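Local coordinates for protein laccase (Botrytis aclada, PDB 3SQR) that couples one-electron oxidation of phenolic substrates to reduction of dioxygen to water at its copper centres, probably serving lignin degradation and detoxification of lignin-derived products, at residues A[170-175]-A[531-536]; A[175-180]-A[209-214]; A[184-189]-A[194-199]. One frame throughout, in Å; residues are numbered along the deposited sequence.

In the fold
Read from the N terminus, the chain leaves strand 163-169 through 170-175 and 175-180, which share Tyr175, then follows strand 180-186 and crosses a short connection to strand 195-205; interaction 3 closes that connection. Interaction 2 closes a wider loop round it by bringing helix 210-217 back to 175-180, and interaction 1 closes the widest, reaching segment 531-536 at the end of helix 529-533. The three are thus nested without crossing. Interactions 1 and 2 touch, for example through Ser172 and Phe211, whereas interaction 3 lies about 30 Å from interaction 1, centre to centre. Together they tie the first cupredoxin-like domain to the second and third.

Interaction 1: A[170-175]-A[531-536]. With CU (copper (II) ion), chain D; CU (copper (II) ion), chain E.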
loop_
_atom_site.group_PDB
_atom_site.type_symbol
_atom_site.label_atom_id
_atom_site.label_comp_id
_atom_site.label_asym_id
_atom_site.label_seq_id
_atom_site.Cartn_x
_atom_site.Cartn_y
_atom_site.Cartn_z
ATOM N N HIS A 170 9.587 -2.701 2.825
ATOM C CA HIS A 170 8.796 -3.659 3.517
ATOM C C HIS A 170 9.664 -4.250 4.657
ATOM O O HIS A 170 9.339 -5.265 5.231
ATOM C CB HIS A 170 8.324 -4.736 2.573
ATOM C CG HIS A 170 6.956 -5.243 2.859
ATOM N ND1 HIS A 170 6.598 -5.775 4.063
ATOM C CD2 HIS A 170 5.822 -5.259 2.097
ATOM C CE1 HIS A 170 5.336 -6.161 4.022
ATOM N NE2 HIS A 170 4.827 -5.830 2.848
ATOM N N PHE A 171 10.670 -3.507 5.070
ATOM C CA PHE A 171 11.579 -3.918 6.131
ATOM C C PHE A 171 11.170 -3.157 7.377
ATOM O O PHE A 171 11.348 -1.913 7.502
ATOM C CB PHE A 171 13.001 -3.603 5.736
ATOM C CG PHE A 171 14.015 -3.962 6.773
ATOM C CD1 PHE A 171 14.265 -3.090 7.807
ATOM C CD2 PHE A 171 14.717 -5.119 6.662
ATOM C CE1 PHE A 171 15.225 -3.387 8.758
ATOM C CE2 PHE A 171 15.696 -5.459 7.610
ATOM C CZ PHE A 171 15.922 -4.583 8.666
ATOM N N SER A 172 10.479 -3.872 8.254
ATOM C CA SER A 172 10.077 -3.301 9.525
ATOM C C SER A 172 9.323 -1.968 9.296
ATOM O O SER A 172 8.502 -1.896 8.350
ATOM C CB SER A 172 11.300 -3.223 10.515
ATOM O OG SER A 172 10.896 -2.638 11.762
ATOM N N LEU A 173 9.497 -0.961 10.138
ATOM C CA LEU A 173 8.633 0.235 10.075
ATOM C C LEU A 173 9.149 1.326 9.175
ATOM O O LEU A 173 8.660 2.442 9.231
ATOM C CB LEU A 173 8.482 0.831 11.495
ATOM C CG LEU A 173 7.871 -0.068 12.552
ATOM C CD1 LEU A 173 8.127 0.565 13.970
ATOM C CD2 LEU A 173 6.391 -0.187 12.311
ATOM N N GLN A 174 10.111 1.007 8.319
ATOM C CA GLN A 174 10.843 2.070 7.606
ATOM C C GLN A 174 9.966 2.966 6.795
ATOM O O GLN A 174 10.261 4.117 6.676
ATOM C CB GLN A 174 11.891 1.515 6.683
ATOM C CG GLN A 174 13.067 0.911 7.440
ATOM C CD GLN A 174 14.124 0.270 6.534
ATOM O OE1 GLN A 174 13.840 -0.178 5.440
ATOM N NE2 GLN A 174 15.385 0.163 7.040
ATOM N N TYR A 175 8.905 2.444 6.201
ATOM C CA TYR A 175 8.116 3.380 5.369
ATOM C C TYR A 175 7.433 4.437 6.208
ATOM O O TYR A 175 7.025 5.512 5.686
ATOM C CB TYR A 175 7.148 2.684 4.372
ATOM C CG TYR A 175 5.795 2.287 4.921
ATOM C CD1 TYR A 175 4.803 3.197 5.025
ATOM C CD2 TYR A 175 5.542 1.016 5.372
ATOM C CE1 TYR A 175 3.583 2.903 5.505
ATOM C CE2 TYR A 175 4.257 0.687 5.890
ATOM C CZ TYR A 175 3.299 1.635 5.931
ATOM O OH TYR A 175 2.017 1.419 6.423
ATOM N N HIS A 531 0.734 -3.123 13.280
ATOM C CA HIS A 531 0.109 -4.455 13.304
ATOM C C HIS A 531 0.937 -5.442 12.517
ATOM O O HIS A 531 1.172 -6.562 12.973
ATOM C CB HIS A 531 -1.319 -4.387 12.777
ATOM C CG HIS A 531 -2.225 -3.563 13.646
ATOM N ND1 HIS A 531 -3.555 -3.400 13.396
ATOM C CD2 HIS A 531 -1.964 -2.824 14.758
ATOM C CE1 HIS A 531 -4.089 -2.626 14.323
ATOM N NE2 HIS A 531 -3.140 -2.282 15.178
ATOM N N ALA A 532 1.460 -5.012 11.381
ATOM C CA ALA A 532 2.404 -5.835 10.643
ATOM C C ALA A 532 3.593 -6.210 11.481
ATOM O O ALA A 532 4.000 -7.368 11.542
ATOM C CB ALA A 532 2.854 -5.099 9.303
ATOM N N SER A 533 4.164 -5.219 12.150
ATOM C CA SER A 533 5.333 -5.439 13.008
ATOM C C SER A 533 5.024 -6.357 14.222
ATOM O O SER A 533 5.914 -7.141 14.664
ATOM C CB SER A 533 5.851 -4.125 13.495
ATOM O OG SER A 533 6.691 -3.589 12.501
ATOM N N GLU A 534 3.770 -6.302 14.656
ATOM C CA GLU A 534 3.185 -7.163 15.699
ATOM C C GLU A 534 2.736 -8.518 15.207
ATOM O O GLU A 534 2.068 -9.245 15.924
ATOM C CB GLU A 534 2.063 -6.387 16.383
ATOM C CG GLU A 534 2.631 -5.267 17.220
ATOM C CD GLU A 534 1.725 -4.110 17.475
ATOM O OE1 GLU A 534 0.529 -4.181 17.156
ATOM O OE2 GLU A 534 2.233 -3.077 18.023
ATOM N N GLY A 535 3.077 -8.871 13.966
ATOM C CA GLY A 535 2.788 -10.141 13.445
ATOM C C GLY A 535 1.424 -10.455 12.879
ATOM O O GLY A 535 1.102 -11.661 12.690
ATOM N N LEU A 536 0.624 -9.453 12.514
ATOM C CA LEU A 536 -0.635 -9.724 11.899
ATOM C C LEU A 536 -0.459 -10.005 10.428
ATOM O O LEU A 536 -0.657 -9.140 9.584
ATOM C CB LEU A 536 -1.632 -8.531 12.070
ATOM C CG LEU A 536 -3.079 -8.924 12.131
ATOM C CD1 LEU A 536 -3.944 -7.720 12.512
ATOM C CD2 LEU A 536 -3.567 -9.501 10.840
HETATM CU CU CU D . -4.374 -4.221 11.737
HETATM CU CU CU E . 2.926 -6.070 2.095
HETATM O O HOH W 1 6.108 -3.474 9.818
HETATM O O HOH W 2 2.954 -3.997 1.839
#
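Leu173 CD2 meets Ser533 OG, and each of their segments also carries a copper-binding imidazole. Neither ring touches the opposite segment; each is turned to a copper ion, His170 by NE2 and His531 by ND1. His170 NE2 holds one ion at 2.1 Å, with the metal almost equally far from CD2 and CE1, and water 2, His468 and His525 complete that set. His531 ND1 grips the other ion at 2.0 Å, alongside His463 and Cys526. The direct contact is slight, one methyl against one hydroxyl. With its CG opposite the carbonyl carbon (chi1 -60°), Leu173 extends CD2 to 3.4 Å from Ser533 OG. That hydroxyl receives a bond from water 1 at 2.7 Å, whose link to Ser172 O is weak. Ser172 OG and Ser533 OG both hydrogen-bond to Asp577 OD2, so one carboxylate joins the two serines. After Ser533 the helix closes in a Schellman motif, Leu536 N bonding to His531 O and Gly535 N to Ala532 O, with Gly535 at positive phi. This is where the first and third cupredoxin-like domains of a multicopper oxidase meet, the copper set of His531 consistent with the type 1 site and His170 probably serving a type 3 copper.

Interaction 2: A[175-180]-A[209-214]. With NAG (2-acetamido-2-deoxy-beta-D-glucopyranose), chain B; NAG (2-acetamido-2-deoxy-beta-D-glucopyranose), chain C.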
loop_
_atom_site.group_PDB
_atom_site.type_symbol
_atom_site.label_atom_id
_atom_site.label_comp_id
_atom_site.label_asym_id
_atom_site.label_seq_id
_atom_site.Cartn_x
_atom_site.Cartn_y
_atom_site.Cartn_z
ATOM N N TYR A 175 8.905 2.444 6.201
ATOM C CA TYR A 175 8.116 3.380 5.369
ATOM C C TYR A 175 7.433 4.437 6.208
ATOM O O TYR A 175 7.025 5.512 5.686
ATOM C CB TYR A 175 7.148 2.684 4.372
ATOM C CG TYR A 175 5.795 2.287 4.921
ATOM C CD1 TYR A 175 4.803 3.197 5.025
ATOM C CD2 TYR A 175 5.542 1.016 5.372
ATOM C CE1 TYR A 175 3.583 2.903 5.505
ATOM C CE2 TYR A 175 4.257 0.687 5.890
ATOM C CZ TYR A 175 3.299 1.635 5.931
ATOM O OH TYR A 175 2.017 1.419 6.423
ATOM N N GLY A 176 7.326 4.198 7.514
ATOM C CA GLY A 176 6.844 5.207 8.443
ATOM C C GLY A 176 7.722 6.419 8.599
ATOM O O GLY A 176 7.261 7.494 9.036
ATOM N N ASP A 177 8.990 6.232 8.261
ATOM C CA ASP A 177 9.966 7.303 8.358
ATOM C C ASP A 177 10.206 7.944 6.988
ATOM O O ASP A 177 11.151 8.692 6.805
ATOM C CB ASP A 177 11.249 6.798 8.960
ATOM C CG ASP A 177 11.236 6.788 10.502
ATOM O OD1 ASP A 177 10.241 7.261 11.124
ATOM O OD2 ASP A 177 12.310 6.381 11.067
ATOM N N GLY A 178 9.344 7.644 6.035
ATOM C CA GLY A 178 9.340 8.304 4.731
ATOM C C GLY A 178 9.814 7.465 3.556
ATOM O O GLY A 178 9.928 8.016 2.453
ATOM N N LEU A 179 10.107 6.164 3.779
ATOM C CA LEU A 179 10.726 5.294 2.796
ATOM C C LEU A 179 9.679 4.695 1.804
ATOM O O LEU A 179 9.352 3.497 1.809
ATOM C CB LEU A 179 11.598 4.231 3.448
ATOM C CG LEU A 179 12.612 3.569 2.556
ATOM C CD1 LEU A 179 13.495 4.566 1.727
ATOM C CD2 LEU A 179 13.572 2.688 3.457
ATOM N N PHE A 180 9.113 5.591 1.031
ATOM C CA PHE A 180 8.102 5.252 0.008
ATOM C C PHE A 180 8.113 6.276 -1.120
ATOM O O PHE A 180 8.632 7.361 -0.953
ATOM C CB PHE A 180 6.693 5.211 0.647
ATOM C CG PHE A 180 6.192 6.542 1.103
ATOM C CD1 PHE A 180 5.503 7.374 0.221
ATOM C CD2 PHE A 180 6.405 6.993 2.378
ATOM C CE1 PHE A 180 5.042 8.642 0.599
ATOM C CE2 PHE A 180 5.895 8.256 2.775
ATOM C CZ PHE A 180 5.263 9.079 1.884
ATOM N N SER A 209 11.441 9.627 14.698
ATOM C CA SER A 209 11.480 8.359 13.974
ATOM C C SER A 209 10.507 7.424 14.642
ATOM O O SER A 209 10.487 7.293 15.859
ATOM C CB SER A 209 12.851 7.726 14.041
ATOM O OG SER A 209 12.934 6.404 13.464
ATOM N N VAL A 210 9.791 6.683 13.821
ATOM C CA VAL A 210 8.877 5.648 14.288
ATOM C C VAL A 210 9.647 4.653 15.165
ATOM O O VAL A 210 9.082 3.993 16.058
ATOM C CB VAL A 210 8.242 4.926 13.037
ATOM C CG1 VAL A 210 9.279 4.188 12.231
ATOM C CG2 VAL A 210 7.189 3.934 13.452
ATOM N N PHE A 211 10.908 4.461 14.843
ATOM C CA PHE A 211 11.741 3.492 15.573
ATOM C C PHE A 211 11.992 3.909 17.025
ATOM O O PHE A 211 12.347 3.047 17.864
ATOM C CB PHE A 211 13.048 3.184 14.883
ATOM C CG PHE A 211 12.875 2.508 13.566
ATOM C CD1 PHE A 211 12.534 1.171 13.529
ATOM C CD2 PHE A 211 13.020 3.208 12.393
ATOM C CE1 PHE A 211 12.349 0.521 12.362
ATOM C CE2 PHE A 211 12.829 2.582 11.165
ATOM C CZ PHE A 211 12.524 1.219 11.147
ATOM N N GLU A 212 11.802 5.183 17.319
ATOM C CA GLU A 212 11.885 5.663 18.710
ATOM C C GLU A 212 10.656 5.366 19.535
ATOM O O GLU A 212 10.702 5.361 20.796
ATOM C CB GLU A 212 12.179 7.153 18.706
ATOM C CG GLU A 212 13.545 7.344 18.088
ATOM C CD GLU A 212 14.341 8.483 18.617
ATOM O OE1 GLU A 212 13.759 9.583 18.785
ATOM O OE2 GLU A 212 15.581 8.282 18.764
ATOM N N ILE A 213 9.539 5.111 18.862
ATOM C CA ILE A 213 8.288 4.942 19.555
ATOM C C ILE A 213 7.753 3.517 19.476
ATOM O O ILE A 213 6.683 3.228 20.025
ATOM C CB ILE A 213 7.274 5.990 19.094
ATOM C CG1 ILE A 213 7.255 6.121 17.606
ATOM C CG2 ILE A 213 7.740 7.407 19.552
ATOM C CD1 ILE A 213 6.311 7.191 17.080
ATOM N N TRP A 214 8.475 2.628 18.791
ATOM C CA TRP A 214 8.004 1.259 18.617
ATOM C C TRP A 214 7.937 0.543 19.963
ATOM O O TRP A 214 7.016 -0.234 20.232
ATOM C CB TRP A 214 8.942 0.516 17.669
ATOM C CG TRP A 214 8.936 -0.962 17.724
ATOM C CD1 TRP A 214 9.994 -1.745 18.068
ATOM C CD2 TRP A 214 7.843 -1.865 17.478
ATOM N NE1 TRP A 214 9.648 -3.044 18.047
ATOM C CE2 TRP A 214 8.334 -3.164 17.674
ATOM C CE3 TRP A 214 6.523 -1.710 17.107
ATOM C CZ2 TRP A 214 7.539 -4.294 17.522
ATOM C CZ3 TRP A 214 5.729 -2.837 16.992
ATOM C CH2 TRP A 214 6.257 -4.108 17.141
HETATM C C1 NAG B . 16.362 2.272 17.332
HETATM C C2 NAG B . 16.032 3.605 17.947
HETATM C C3 NAG B . 16.147 3.549 19.459
HETATM C C4 NAG B . 15.442 2.296 20.017
HETATM C C5 NAG B . 15.875 1.061 19.273
HETATM C C6 NAG B . 15.229 -0.267 19.713
HETATM C C7 NAG B . 16.604 5.581 16.617
HETATM C C8 NAG B . 17.710 6.533 16.211
HETATM N N2 NAG B . 16.956 4.601 17.412
HETATM O O3 NAG B . 15.515 4.699 19.924
HETATM O O4 NAG B . 15.744 2.109 21.396
HETATM O O5 NAG B . 15.548 1.293 17.896
HETATM O O6 NAG B . 13.848 -0.086 19.654
HETATM O O7 NAG B . 15.457 5.716 16.278
HETATM C C1 NAG C . 16.903 0.372 12.345
HETATM C C2 NAG C . 16.760 -0.442 13.605
HETATM C C3 NAG C . 16.074 0.214 14.792
HETATM C C4 NAG C . 16.780 1.521 15.045
HETATM C C5 NAG C . 16.913 2.320 13.727
HETATM C C6 NAG C . 17.836 3.516 13.856
HETATM C C7 NAG C . 16.885 -2.778 12.797
HETATM C C8 NAG C . 16.054 -4.029 12.672
HETATM N N2 NAG C . 16.214 -1.756 13.354
HETATM O O3 NAG C . 16.132 -0.692 15.881
HETATM O O4 NAG C . 16.085 2.342 15.934
HETATM O O5 NAG C . 17.492 1.580 12.687
HETATM O O6 NAG C . 17.495 4.456 12.864
HETATM O O7 NAG C . 18.056 -2.778 12.430
#
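Asp177 faces Ser209 and Val210 from the loop between strands 163-169 and 180-186. Earlier in that loop, the bond from CA to CB of Tyr175 points away from 209-214, and its OH lies in hydrogen-bonding reach of Gly271 O and His527 O. Gly176 follows, carrying no side chain where the backbone runs beside Val210. Asp177 then spans the gap with both carboxylate oxygens. OD1 accepts from Val210 N at 2.8 Å in a nearly straight bond (172°), met on the syn side and a little out of the carboxylate plane. OD2 lies 2.5 Å from Ser209 OG, a very short bond in which the serine is the donor. The same hydroxyl accepts from Phe211 N at 3.1 Å, a more bent link, so Ser209 OG is donor to Asp177 and acceptor from Phe211 N, which caps the helix. Its first torsion sets OG opposite the backbone N (chi1 174°), within range of both partners. Arg86 forms a salt bridge with OD1, which would help stabilise the buried negative charge.

Around this polar core, Val210 CG1 rests 3.4 Å from Asp177 OD1 and also lies over one face of the Phe211 ring, toward its rim. Asp177 OD2 approaches Phe211 CD2 obliquely at 3.5 Å. Away from Asp177, Phe211 CB comes within 3.3 Å of O4 of the chain C sugar, part of a glycan lying against this helix. Past Asp177 the chain runs on through Gly178 and Leu179 into strand 180-186. The motif is a serine N-cap reinforced by an aspartate from a separate loop, and it fastens helix 210-217 to the first cupredoxin-like domain.

Interaction 3: A[184-189]-A[194-199]; sequences IINGPA and DEDVGV. With NAG (2-acetamido-2-deoxy-beta-D-glucopyranose), chain F; NAG (2-acetamido-2-deoxy-beta-D-glucopyranose), chain G.
Asp196 OD2 is held by a water shared with Asn186 and by a salt bridge to Arg266 from strand 262-269. Water 3 donates to it at 2.5 Å and also to Asn186 OD1 at 2.6 Å, bridging two oxygens that do not bond to each other directly. The amide and carboxylate planes stand nearly perpendicular, 87° apart, so the water joins groups that neither stack nor lie in one plane. The other carboxylate oxygen turns back on its own strand: OD1 accepts from Gly198 N at 3.0 Å. That donor sits well above the carboxylate plane, 51° out of it, and closes an Asx turn. Extending its CG opposite the backbone N, Asp196 can thus bind its own backbone with one oxygen and reach outward with the other.

Toward the start of 184-189 and the end of 194-199 the contact becomes apolar. Ile184 CD1 touches Val199 CG2 at 3.8 Å, the two side chains lying alongside and running opposite ways. Ile184 CD1 also lies 3.6 Å from O6 of the chain G sugar. The chain F sugar binds the backbone, its N2 donating to Val199 O at 2.8 Å, so the attached glycan lies against this junction.

No direct hydrogen bond links the two segments; the axes of 184-186 and 195-199 approach to 9.6 Å, with their directions 145° apart, loosely antiparallel. Strand 180-186 belongs to a sheet of the first cupredoxin-like domain and strand 195-205 to one of the second; the contact is a side-chain junction at the short connection between consecutive domains of a multicopper oxidase.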
loop_
_atom_site.group_PDB
_atom_site.type_symbol
_atom_site.label_atom_id
_atom_site.label_comp_id
_atom_site.label_asym_id
_atom_site.label_seq_id
_atom_site.Cartn_x
_atom_site.Cartn_y
_atom_site.Cartn_z
ATOM N N ILE A 184 3.730 4.939 -10.847
ATOM C CA ILE A 184 2.612 5.243 -11.753
ATOM C C ILE A 184 2.890 4.527 -13.029
ATOM O O ILE A 184 3.975 4.703 -13.619
ATOM C CB ILE A 184 2.487 6.734 -11.994
ATOM C CG1 ILE A 184 2.038 7.396 -10.704
ATOM C CG2 ILE A 184 1.417 7.008 -12.986
ATOM C CD1 ILE A 184 2.029 8.964 -10.765
ATOM N N ILE A 185 1.941 3.708 -13.452
ATOM C CA ILE A 185 2.073 2.956 -14.689
ATOM C C ILE A 185 0.955 3.461 -15.627
ATOM O O ILE A 185 -0.216 3.289 -15.363
ATOM C CB ILE A 185 2.022 1.425 -14.489
ATOM C CG1 ILE A 185 3.067 0.984 -13.415
ATOM C CG2 ILE A 185 2.248 0.688 -15.835
ATOM C CD1 ILE A 185 2.646 -0.336 -12.675
ATOM N N ASN A 186 1.377 4.107 -16.704
ATOM C CA ASN A 186 0.374 4.647 -17.625
ATOM C C ASN A 186 -0.241 3.558 -18.424
ATOM O O ASN A 186 0.330 2.510 -18.711
ATOM C CB ASN A 186 0.917 5.770 -18.461
ATOM C CG ASN A 186 1.144 7.022 -17.625
ATOM O OD1 ASN A 186 0.204 7.629 -17.040
ATOM N ND2 ASN A 186 2.374 7.362 -17.528
ATOM N N GLY A 187 -1.476 3.829 -18.779
ATOM C CA GLY A 187 -2.297 2.850 -19.428
ATOM C C GLY A 187 -3.649 3.508 -19.630
ATOM O O GLY A 187 -3.812 4.712 -19.435
ATOM N N PRO A 188 -4.620 2.711 -20.044
ATOM C CA PRO A 188 -5.927 3.280 -20.293
ATOM C C PRO A 188 -6.716 3.569 -19.002
ATOM O O PRO A 188 -6.286 3.267 -17.901
ATOM C CB PRO A 188 -6.609 2.202 -21.103
ATOM C CG PRO A 188 -6.016 0.911 -20.585
ATOM C CD PRO A 188 -4.558 1.295 -20.359
ATOM N N ALA A 189 -7.894 4.159 -19.145
ATOM C CA ALA A 189 -8.698 4.571 -17.947
ATOM C C ALA A 189 -10.181 4.512 -18.327
ATOM O O ALA A 189 -10.510 4.535 -19.497
ATOM C CB ALA A 189 -8.299 5.988 -17.511
ATOM N N ASP A 194 -8.440 15.423 -18.764
ATOM C CA ASP A 194 -7.521 16.231 -19.482
ATOM C C ASP A 194 -6.134 16.196 -18.983
ATOM O O ASP A 194 -5.191 16.195 -19.781
ATOM C CB ASP A 194 -7.977 17.709 -19.425
ATOM C CG ASP A 194 -9.336 17.886 -20.027
ATOM O OD1 ASP A 194 -9.508 17.331 -21.123
ATOM O OD2 ASP A 194 -10.226 18.428 -19.356
ATOM N N GLU A 195 -5.988 16.277 -17.659
ATOM C CA GLU A 195 -4.647 16.349 -17.047
ATOM C C GLU A 195 -4.488 15.373 -15.876
ATOM O O GLU A 195 -5.365 15.253 -15.045
ATOM C CB GLU A 195 -4.345 17.761 -16.543
ATOM C CG GLU A 195 -4.401 18.783 -17.671
ATOM C CD GLU A 195 -3.857 20.121 -17.283
ATOM O OE1 GLU A 195 -3.200 20.224 -16.213
ATOM O OE2 GLU A 195 -4.102 21.081 -18.063
ATOM N N ASP A 196 -3.338 14.723 -15.816
ATOM C CA ASP A 196 -2.993 13.865 -14.674
ATOM C C ASP A 196 -2.125 14.676 -13.744
ATOM O O ASP A 196 -1.002 14.986 -14.090
ATOM C CB ASP A 196 -2.250 12.662 -15.238
ATOM C CG ASP A 196 -1.838 11.657 -14.184
ATOM O OD1 ASP A 196 -2.252 11.782 -13.002
ATOM O OD2 ASP A 196 -1.141 10.717 -14.642
ATOM N N VAL A 197 -2.644 15.001 -12.560
ATOM C CA VAL A 197 -1.934 15.772 -11.568
ATOM C C VAL A 197 -0.971 14.895 -10.758
ATOM O O VAL A 197 -0.144 15.383 -9.994
ATOM C CB VAL A 197 -2.881 16.607 -10.676
ATOM C CG1 VAL A 197 -3.728 17.567 -11.604
ATOM C CG2 VAL A 197 -3.786 15.820 -9.720
ATOM N N GLY A 198 -1.152 13.593 -10.912
ATOM C CA GLY A 198 -0.260 12.697 -10.200
ATOM C C GLY A 198 -0.835 12.353 -8.839
ATOM O O GLY A 198 -2.057 12.432 -8.549
ATOM N N VAL A 199 0.051 11.825 -8.026
ATOM C CA VAL A 199 -0.348 11.227 -6.738
ATOM C C VAL A 199 -0.543 12.311 -5.697
ATOM O O VAL A 199 0.131 13.391 -5.713
ATOM C CB VAL A 199 0.722 10.219 -6.270
ATOM C CG1 VAL A 199 0.471 9.767 -4.859
ATOM C CG2 VAL A 199 0.729 8.926 -7.153
HETATM C C1 NAG F . 2.728 15.218 -5.052
HETATM C C2 NAG F . 2.324 15.994 -6.302
HETATM C C3 NAG F . 2.937 15.285 -7.494
HETATM C C4 NAG F . 4.450 15.176 -7.374
HETATM C C5 NAG F . 4.860 14.679 -5.950
HETATM C C6 NAG F . 6.227 15.192 -5.574
HETATM C C7 NAG F . 0.170 16.938 -6.873
HETATM C C8 NAG F . -1.303 16.718 -7.177
HETATM N N2 NAG F . 0.918 15.893 -6.546
HETATM O O3 NAG F . 2.584 15.900 -8.711
HETATM O O4 NAG F . 4.950 14.254 -8.361
HETATM O O5 NAG F . 4.109 15.268 -4.918
HETATM O O6 NAG F . 6.736 14.434 -4.475
HETATM O O7 NAG F . 0.701 18.051 -6.915
HETATM C C1 NAG G . 4.940 14.620 -9.742
HETATM C C2 NAG G . 6.331 14.327 -10.299
HETATM C C3 NAG G . 6.425 14.587 -11.804
HETATM C C4 NAG G . 5.261 13.956 -12.564
HETATM C C5 NAG G . 3.925 14.234 -11.863
HETATM C C6 NAG G . 2.750 13.552 -12.586
HETATM C C7 NAG G . 8.200 14.422 -8.756
HETATM C C8 NAG G . 9.222 15.227 -8.015
HETATM N N2 NAG G . 7.366 15.071 -9.577
HETATM O O3 NAG G . 7.647 14.059 -12.306
HETATM O O4 NAG G . 5.222 14.613 -13.821
HETATM O O5 NAG G . 3.978 13.860 -10.481
HETATM O O6 NAG G . 2.611 12.198 -12.180
HETATM O O7 NAG G . 8.125 13.192 -8.585
HETATM O O HOH W 3 -0.709 10.073 -17.057
#